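Local coordinates for peptide ABC transporter, peptide-binding protein (Thermus thermophilus, PDB 2D5W) that binds oligopeptides, here a pentapeptide, and probably delivers them to an ABC importer for uptake, at residues Trp93-Ile99 with Tyr156-Ile161; Gly21-Arg25 with Phe106-Gly111. The contacts are given in a common frame with arbitrary orientation. Residues are numbered along the deposited sequence.

Interaction 1 (Trp93-Ile99 with Tyr156-Ile161); sequences WSDGRPI and YAPKHI
A tight turn made of WSDG meets the first turn of helix 159-173 through an aromatic cluster and a His-carboxylate hydrogen bond, joining the loop before helix 101-112 to the start of helix 159-173 in this family 5 solute-binding protein. Trp-93 opens a type I turn (Gly-96 N to Trp-93 O, 2.9 Å); its m rotamer lays the indole under Pro-158, the N-cap residue, whose CB sits 3.7 Å from the centroid of the six-membered ring. CH2 of Trp-93 also comes within 3.4 Å of Tyr-156 CE1, while NE1 bonds Asp-103. Asp-95, chi1 p, divides its carboxylate: OD1 accepts from Arg-97 N at 3.0 Å, an Asx turn. Gly-96, at phi/psi 95/-13, lets the chain reverse, and Trp-93 N bonds Arg-97 O (2.8 Å). Arg-97, m at chi1 to chi3, covers one face of the His-160 ring, CB 4.1 Å from its centroid. Ile-99, CA 7.8 Å from that of Pro-158, sets CG2 3.9 Å from Tyr-156 CE1. His-160, chi1 p, completes the join: NE2 donates to Asp-95 OD2 at 2.7 Å.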
ATOM      1  N   TRP A  93      12.691  17.440 -15.189  1.00  9.51           N
ATOM      2  CA  TRP A  93      12.945  16.012 -15.283  1.00  9.52           C
ATOM      3  C   TRP A  93      14.466  15.836 -15.291  1.00  9.44           C
ATOM      4  O   TRP A  93      15.213  16.784 -15.578  1.00 10.20           O
ATOM      5  CB  TRP A  93      12.346  15.443 -16.570  1.00  9.19           C
ATOM      6  CG  TRP A  93      10.844  15.500 -16.629  1.00  9.36           C
ATOM      7  CD1 TRP A  93      10.080  16.365 -17.364  1.00  9.55           C
ATOM      8  CD2 TRP A  93       9.926  14.655 -15.925  1.00  9.40           C
ATOM      9  NE1 TRP A  93       8.744  16.108 -17.160  1.00 10.40           N
ATOM     10  CE2 TRP A  93       8.621  15.065 -16.280  1.00  9.33           C
ATOM     11  CE3 TRP A  93      10.080  13.589 -15.025  1.00  9.52           C
ATOM     12  CZ2 TRP A  93       7.474  14.447 -15.766  1.00  9.65           C
ATOM     13  CZ3 TRP A  93       8.937  12.975 -14.513  1.00  9.55           C
ATOM     14  CH2 TRP A  93       7.653  13.408 -14.887  1.00 10.52           C
ATOM     15  N   SER A  94      14.922  14.624 -14.992  1.00  9.79           N
ATOM     16  CA  SER A  94      16.351  14.336 -14.935  1.00  9.74           C
ATOM     17  C   SER A  94      17.087  14.497 -16.265  1.00 10.24           C
ATOM     18  O   SER A  94      18.317  14.550 -16.280  1.00 11.60           O
ATOM     19  CB  SER A  94      16.584  12.930 -14.374  1.00  9.61           C
ATOM     20  OG  SER A  94      15.909  11.955 -15.141  1.00 10.03           O
ATOM     21  N   ASP A  95      16.352  14.571 -17.372  1.00 10.15           N
ATOM     22  CA  ASP A  95      16.985  14.757 -18.675  1.00 10.87           C
ATOM     23  C   ASP A  95      17.061  16.239 -19.035  1.00 11.34           C
ATOM     24  O   ASP A  95      17.485  16.600 -20.135  1.00 13.27           O
ATOM     25  CB  ASP A  95      16.239  13.984 -19.774  1.00 11.18           C
ATOM     26  CG  ASP A  95      14.798  14.433 -19.947  1.00 11.26           C
ATOM     27  OD1 ASP A  95      14.344  15.331 -19.205  1.00 11.64           O
ATOM     28  OD2 ASP A  95      14.116  13.872 -20.837  1.00 12.66           O
ATOM     29  N   GLY A  96      16.648  17.095 -18.103  1.00 11.19           N
ATOM     30  CA  GLY A  96      16.697  18.526 -18.337  1.00 12.70           C
ATOM     31  C   GLY A  96      15.418  19.167 -18.846  1.00 12.87           C
ATOM     32  O   GLY A  96      15.310  20.396 -18.856  1.00 14.27           O
ATOM     33  N   ARG A  97      14.457  18.360 -19.281  1.00 12.46           N
ATOM     34  CA  ARG A  97      13.196  18.894 -19.788  1.00 13.14           C
ATOM     35  C   ARG A  97      12.339  19.434 -18.645  1.00 12.74           C
ATOM     36  O   ARG A  97      12.376  18.918 -17.526  1.00 12.85           O
ATOM     37  CB  ARG A  97      12.428  17.809 -20.552  1.00 15.24           C
ATOM     38  CG  ARG A  97      13.199  17.228 -21.733  1.00 18.14           C
ATOM     39  CD  ARG A  97      13.485  18.288 -22.790  1.00 21.24           C
ATOM     40  NE  ARG A  97      12.287  18.649 -23.543  1.00 25.81           N
ATOM     41  CZ  ARG A  97      11.673  17.840 -24.402  1.00 27.86           C
ATOM     42  NH1 ARG A  97      10.587  18.247 -25.045  1.00 29.78           N
ATOM     43  NH2 ARG A  97      12.151  16.622 -24.626  1.00 29.60           N
ATOM     44  N   PRO A  98      11.549  20.482 -18.912  1.00 11.96           N
ATOM     45  CA  PRO A  98      10.705  21.054 -17.862  1.00 12.09           C
ATOM     46  C   PRO A  98       9.508  20.186 -17.495  1.00 10.25           C
ATOM     47  O   PRO A  98       8.988  19.444 -18.324  1.00 11.04           O
ATOM     48  CB  PRO A  98      10.267  22.384 -18.468  1.00 12.41           C
ATOM     49  CG  PRO A  98      10.133  22.037 -19.919  1.00 14.09           C
ATOM     50  CD  PRO A  98      11.394  21.231 -20.174  1.00 13.76           C
ATOM     51  N   ILE A  99       9.093  20.273 -16.235  1.00 10.15           N
ATOM     52  CA  ILE A  99       7.904  19.563 -15.791  1.00 10.19           C
ATOM     53  C   ILE A  99       6.807  20.608 -16.002  1.00 10.47           C
ATOM     54  O   ILE A  99       6.880  21.713 -15.460  1.00 11.22           O
ATOM     55  CB  ILE A  99       8.001  19.153 -14.308  1.00  9.68           C
ATOM     56  CG1 ILE A  99       9.044  18.037 -14.158  1.00 10.11           C
ATOM     57  CG2 ILE A  99       6.635  18.701 -13.804  1.00 11.15           C
ATOM     58  CD1 ILE A  99       9.349  17.638 -12.727  1.00  9.87           C
ATOM     59  N   TYR A 156       1.074  13.630 -12.274  1.00  9.73           N
ATOM     60  CA  TYR A 156       1.775  13.913 -13.519  1.00  9.46           C
ATOM     61  C   TYR A 156       2.713  12.763 -13.873  1.00  9.99           C
ATOM     62  O   TYR A 156       3.094  11.965 -13.014  1.00  9.76           O
ATOM     63  CB  TYR A 156       2.548  15.239 -13.416  1.00  9.59           C
ATOM     64  CG  TYR A 156       3.789  15.196 -12.558  1.00  9.50           C
ATOM     65  CD1 TYR A 156       5.057  15.177 -13.136  1.00  9.71           C
ATOM     66  CD2 TYR A 156       3.699  15.169 -11.168  1.00 10.41           C
ATOM     67  CE1 TYR A 156       6.205  15.134 -12.351  1.00 11.35           C
ATOM     68  CE2 TYR A 156       4.840  15.123 -10.375  1.00 10.91           C
ATOM     69  CZ  TYR A 156       6.089  15.105 -10.974  1.00 11.84           C
ATOM     70  OH  TYR A 156       7.226  15.053 -10.198  1.00 14.14           O
ATOM     71  N   ALA A 157       3.057  12.675 -15.152  1.00  9.41           N
ATOM     72  CA  ALA A 157       3.948  11.639 -15.667  1.00  9.97           C
ATOM     73  C   ALA A 157       4.668  12.278 -16.853  1.00  9.47           C
ATOM     74  O   ALA A 157       4.157  13.231 -17.443  1.00  9.82           O
ATOM     75  CB  ALA A 157       3.143  10.418 -16.105  1.00 10.44           C
ATOM     76  N   PRO A 158       5.848  11.756 -17.231  1.00  9.44           N
ATOM     77  CA  PRO A 158       6.593  12.345 -18.353  1.00  9.22           C
ATOM     78  C   PRO A 158       6.029  12.123 -19.749  1.00  8.79           C
ATOM     79  O   PRO A 158       6.322  11.121 -20.405  1.00  9.99           O
ATOM     80  CB  PRO A 158       7.986  11.753 -18.184  1.00  9.13           C
ATOM     81  CG  PRO A 158       7.692  10.381 -17.647  1.00  9.96           C
ATOM     82  CD  PRO A 158       6.583  10.622 -16.639  1.00 10.09           C
ATOM     83  N   LYS A 159       5.247  13.092 -20.210  1.00  9.68           N
ATOM     84  CA  LYS A 159       4.621  13.011 -21.517  1.00 10.87           C
ATOM     85  C   LYS A 159       5.607  12.903 -22.675  1.00  9.67           C
ATOM     86  O   LYS A 159       5.380  12.128 -23.603  1.00 10.36           O
ATOM     87  CB  LYS A 159       3.714  14.223 -21.739  1.00 12.07           C
ATOM     88  CG  LYS A 159       3.003  14.221 -23.083  1.00 15.09           C
ATOM     89  CD  LYS A 159       2.250  15.522 -23.308  1.00 18.87           C
ATOM     90  CE  LYS A 159       1.657  15.586 -24.706  1.00 21.23           C
ATOM     91  NZ  LYS A 159       0.934  16.868 -24.930  1.00 22.63           N
ATOM     92  N   HIS A 160       6.695  13.669 -22.632  1.00 10.16           N
ATOM     93  CA  HIS A 160       7.652  13.622 -23.733  1.00 10.56           C
ATOM     94  C   HIS A 160       8.307  12.255 -23.877  1.00 10.28           C
ATOM     95  O   HIS A 160       8.816  11.915 -24.941  1.00 11.99           O
ATOM     96  CB  HIS A 160       8.723  14.723 -23.596  1.00 11.29           C
ATOM     97  CG  HIS A 160       9.687  14.524 -22.465  1.00 10.99           C
ATOM     98  ND1 HIS A 160       9.342  14.712 -21.144  1.00 11.73           N
ATOM     99  CD2 HIS A 160      11.004  14.202 -22.466  1.00 11.68           C
ATOM    100  CE1 HIS A 160      10.403  14.517 -20.381  1.00 10.58           C
ATOM    101  NE2 HIS A 160      11.425  14.207 -21.158  1.00 11.52           N
ATOM    102  N   ILE A 161       8.268  11.461 -22.812  1.00  9.78           N
ATOM    103  CA  ILE A 161       8.856  10.125 -22.828  1.00 10.75           C
ATOM    104  C   ILE A 161       7.838   9.036 -23.158  1.00  9.58           C
ATOM    105  O   ILE A 161       8.080   8.189 -24.019  1.00 10.17           O
ATOM    106  CB  ILE A 161       9.491   9.781 -21.454  1.00 10.27           C
ATOM    107  CG1 ILE A 161      10.660  10.726 -21.161  1.00 11.93           C
ATOM    108  CG2 ILE A 161       9.926   8.316 -21.422  1.00 10.80           C
ATOM    109  CD1 ILE A 161      11.804  10.649 -22.162  1.00 11.44           C
TER

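Interaction 2 (Gly21-Arg25 with Phe106-Gly111); sequences GDFLR and FYFEVG
Apolar packing of a loop against a helix makes this buried contact: residues 21-25, between strand 7-12 and helix 31-40, lie against the later part of helix 101-112, and the two segments together bury 283 Å². The loop first bends in an inverse gamma turn centred on Asp-22 (phi/psi -85/59), then in a type I turn from Asp-22 to Arg-25, where Arg-25 N bonds Asp-22 O at 2.9 Å. Two successive side chains, Phe-23 and Leu-24, thereby reach the helix. The CA atoms lie 8.5 Å apart for Phe-23 and Tyr-107 and 7.1 Å apart for Leu-24 and Gly-111.

Phe-23, chi1 p, forms an aromatic cluster with Phe-106 and Tyr-107, both t. Its ring centroid lies 5.7 Å from that of Tyr-107, with planes at 33°, and 5.9 Å from that of Phe-106, with planes at 54°; both pairs are oblique. Phe-23 CZ also lies 3.9 Å from Val-110 CB. The helical repeat explains this choice of partners: Phe-106 and Val-110, like Tyr-107 and Gly-111, are four residues apart, so one side of the helix serves both loop residues. Leu-24, m at chi1 and t at chi2, brings CD2 3.8 Å from Tyr-107 CE1, and its CD1 lies 3.7 Å from Gly-111 CA and 3.8 Å from Val-110 CG1.

At the end of the turn, Arg-25 packs on a basic side chain of the bound peptide, which places the loop beside the ligand. A single water links the segments polarly, donating to Phe-23 O at 2.7 Å and lying 2.7 Å from Tyr-107 OH.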
ATOM      1  N   GLY A  21       7.732   3.364 -14.488  1.00 10.08           N
ATOM      2  CA  GLY A  21       6.742   3.528 -15.543  1.00  9.50           C
ATOM      3  C   GLY A  21       5.313   3.150 -15.201  1.00  9.48           C
ATOM      4  O   GLY A  21       4.378   3.581 -15.877  1.00 10.10           O
ATOM      5  N   ASP A  22       5.145   2.345 -14.158  1.00  8.91           N
ATOM      6  CA  ASP A  22       3.828   1.882 -13.702  1.00  8.40           C
ATOM      7  C   ASP A  22       3.273   2.969 -12.778  1.00  8.41           C
ATOM      8  O   ASP A  22       2.946   2.713 -11.615  1.00  9.41           O
ATOM      9  CB  ASP A  22       4.035   0.554 -12.954  1.00 10.01           C
ATOM     10  CG  ASP A  22       2.750  -0.057 -12.431  1.00 10.83           C
ATOM     11  OD1 ASP A  22       1.713  -0.003 -13.123  1.00 11.83           O
ATOM     12  OD2 ASP A  22       2.797  -0.629 -11.321  1.00 11.64           O
ATOM     13  N   PHE A  23       3.135   4.179 -13.318  1.00  9.72           N
ATOM     14  CA  PHE A  23       2.719   5.324 -12.518  1.00  9.11           C
ATOM     15  C   PHE A  23       1.315   5.352 -11.936  1.00 10.22           C
ATOM     16  O   PHE A  23       1.036   6.167 -11.059  1.00 11.23           O
ATOM     17  CB  PHE A  23       3.060   6.641 -13.251  1.00  9.61           C
ATOM     18  CG  PHE A  23       2.246   6.910 -14.488  1.00  8.90           C
ATOM     19  CD1 PHE A  23       0.970   7.455 -14.391  1.00  9.52           C
ATOM     20  CD2 PHE A  23       2.784   6.687 -15.751  1.00  9.73           C
ATOM     21  CE1 PHE A  23       0.242   7.779 -15.534  1.00  9.80           C
ATOM     22  CE2 PHE A  23       2.061   7.010 -16.902  1.00  9.97           C
ATOM     23  CZ  PHE A  23       0.789   7.559 -16.790  1.00  9.92           C
ATOM     24  N   LEU A  24       0.434   4.472 -12.403  1.00 10.08           N
ATOM     25  CA  LEU A  24      -0.906   4.393 -11.826  1.00  9.95           C
ATOM     26  C   LEU A  24      -0.932   3.202 -10.864  1.00 10.33           C
ATOM     27  O   LEU A  24      -1.954   2.907 -10.247  1.00 11.29           O
ATOM     28  CB  LEU A  24      -1.974   4.229 -12.909  1.00 10.46           C
ATOM     29  CG  LEU A  24      -2.208   5.460 -13.794  1.00 10.40           C
ATOM     30  CD1 LEU A  24      -3.319   5.162 -14.789  1.00 11.50           C
ATOM     31  CD2 LEU A  24      -2.565   6.671 -12.939  1.00 12.35           C
ATOM     32  N   ARG A  25       0.207   2.521 -10.744  1.00  9.57           N
ATOM     33  CA  ARG A  25       0.366   1.385  -9.837  1.00 10.80           C
ATOM     34  C   ARG A  25      -0.597   0.240 -10.111  1.00 10.41           C
ATOM     35  O   ARG A  25      -0.996  -0.480  -9.188  1.00 10.93           O
ATOM     36  CB  ARG A  25       0.213   1.864  -8.388  1.00 12.66           C
ATOM     37  CG  ARG A  25       1.161   3.007  -8.049  1.00 15.74           C
ATOM     38  CD  ARG A  25       0.894   3.602  -6.678  1.00 20.35           C
ATOM     39  NE  ARG A  25       1.832   4.682  -6.382  1.00 25.61           N
ATOM     40  CZ  ARG A  25       1.832   5.390  -5.257  1.00 28.59           C
ATOM     41  NH1 ARG A  25       0.937   5.141  -4.310  1.00 30.71           N
ATOM     42  NH2 ARG A  25       2.732   6.348  -5.077  1.00 30.60           N
ATOM     43  N   PHE A 106      -1.369  14.572 -19.417  1.00  9.90           N
ATOM     44  CA  PHE A 106      -1.032  13.218 -19.834  1.00  9.70           C
ATOM     45  C   PHE A 106      -1.431  12.209 -18.754  1.00  9.31           C
ATOM     46  O   PHE A 106      -2.080  11.205 -19.043  1.00  9.31           O
ATOM     47  CB  PHE A 106       0.467  13.134 -20.132  1.00 10.18           C
ATOM     48  CG  PHE A 106       0.957  11.743 -20.378  1.00  9.89           C
ATOM     49  CD1 PHE A 106       0.435  10.977 -21.416  1.00 11.59           C
ATOM     50  CD2 PHE A 106       1.931  11.188 -19.558  1.00  9.81           C
ATOM     51  CE1 PHE A 106       0.877   9.674 -21.630  1.00 12.79           C
ATOM     52  CE2 PHE A 106       2.378   9.884 -19.764  1.00 11.43           C
ATOM     53  CZ  PHE A 106       1.849   9.129 -20.801  1.00 11.52           C
ATOM     54  N   TYR A 107      -1.048  12.489 -17.512  1.00  8.97           N
ATOM     55  CA  TYR A 107      -1.386  11.625 -16.383  1.00  9.55           C
ATOM     56  C   TYR A 107      -2.901  11.389 -16.341  1.00  9.09           C
ATOM     57  O   TYR A 107      -3.365  10.253 -16.200  1.00  9.66           O
ATOM     58  CB  TYR A 107      -0.924  12.294 -15.085  1.00  9.29           C
ATOM     59  CG  TYR A 107      -1.274  11.555 -13.812  1.00  9.78           C
ATOM     60  CD1 TYR A 107      -0.418  10.591 -13.281  1.00 10.75           C
ATOM     61  CD2 TYR A 107      -2.457  11.835 -13.129  1.00 10.07           C
ATOM     62  CE1 TYR A 107      -0.733   9.928 -12.098  1.00 10.85           C
ATOM     63  CE2 TYR A 107      -2.782  11.175 -11.947  1.00 10.64           C
ATOM     64  CZ  TYR A 107      -1.916  10.226 -11.439  1.00 10.47           C
ATOM     65  OH  TYR A 107      -2.230   9.579 -10.266  1.00 13.28           O
ATOM     66  N   PHE A 108      -3.674  12.465 -16.461  1.00  9.74           N
ATOM     67  CA  PHE A 108      -5.124  12.346 -16.428  1.00  9.76           C
ATOM     68  C   PHE A 108      -5.712  11.570 -17.599  1.00 10.53           C
ATOM     69  O   PHE A 108      -6.671  10.817 -17.425  1.00 11.25           O
ATOM     70  CB  PHE A 108      -5.779  13.728 -16.323  1.00 11.00           C
ATOM     71  CG  PHE A 108      -5.987  14.180 -14.909  1.00 11.35           C
ATOM     72  CD1 PHE A 108      -4.940  14.729 -14.177  1.00 11.62           C
ATOM     73  CD2 PHE A 108      -7.217  13.989 -14.284  1.00 14.18           C
ATOM     74  CE1 PHE A 108      -5.110  15.079 -12.839  1.00 13.20           C
ATOM     75  CE2 PHE A 108      -7.397  14.333 -12.947  1.00 15.63           C
ATOM     76  CZ  PHE A 108      -6.344  14.878 -12.223  1.00 15.19           C
ATOM     77  N   GLU A 109      -5.143  11.735 -18.787  1.00 10.54           N
ATOM     78  CA  GLU A 109      -5.658  11.017 -19.943  1.00 11.92           C
ATOM     79  C   GLU A 109      -5.505   9.507 -19.758  1.00 11.03           C
ATOM     80  O   GLU A 109      -6.407   8.736 -20.088  1.00 12.37           O
ATOM     81  CB  GLU A 109      -4.932  11.469 -21.206  1.00 14.60           C
ATOM     82  CG  GLU A 109      -5.509  10.898 -22.484  1.00 19.26           C
ATOM     83  CD  GLU A 109      -4.916  11.545 -23.715  1.00 20.21           C
ATOM     84  OE1 GLU A 109      -5.239  12.721 -23.986  1.00 24.47           O
ATOM     85  OE2 GLU A 109      -4.119  10.882 -24.403  1.00 20.46           O
ATOM     86  N   VAL A 110      -4.366   9.081 -19.222  1.00 10.61           N
ATOM     87  CA  VAL A 110      -4.131   7.660 -19.003  1.00 10.16           C
ATOM     88  C   VAL A 110      -5.057   7.124 -17.905  1.00 10.49           C
ATOM     89  O   VAL A 110      -5.661   6.063 -18.057  1.00 11.29           O
ATOM     90  CB  VAL A 110      -2.649   7.400 -18.639  1.00  9.30           C
ATOM     91  CG1 VAL A 110      -2.425   5.916 -18.360  1.00 11.25           C
ATOM     92  CG2 VAL A 110      -1.754   7.859 -19.789  1.00 10.95           C
ATOM     93  N   GLY A 111      -5.190   7.866 -16.810  1.00 10.06           N
ATOM     94  CA  GLY A 111      -6.055   7.418 -15.731  1.00 10.72           C
ATOM     95  C   GLY A 111      -7.519   7.358 -16.131  1.00 11.42           C
ATOM     96  O   GLY A 111      -8.275   6.534 -15.613  1.00 12.29           O
TER
HETATM   97  O   HOH W   1      -0.730   7.499  -9.463  1.00 18.32           O

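Helix 101-112 is the element that ties the two contacts together. Its later part supplies one side of interaction 2, whereas its Asp-103 bonds Trp-93 and Lys-159 of interaction 1. The centres are 14 Å apart, on the same side of the chain's centre, and the regions touch directly: Ala-157 CB lies 3.7 Å from Phe-23 CE2, and Tyr-156 N lies 3.5 Å from Tyr-107 CG. Along the chain the segments alternate, in the order 21-25, 93-99, 106-111, 156-161, so loops distant in sequence converge around helices 101-112 and 159-173. Packing thus continues from the more peripheral interaction 1 to the loop whose Arg-25 meets the bound peptide.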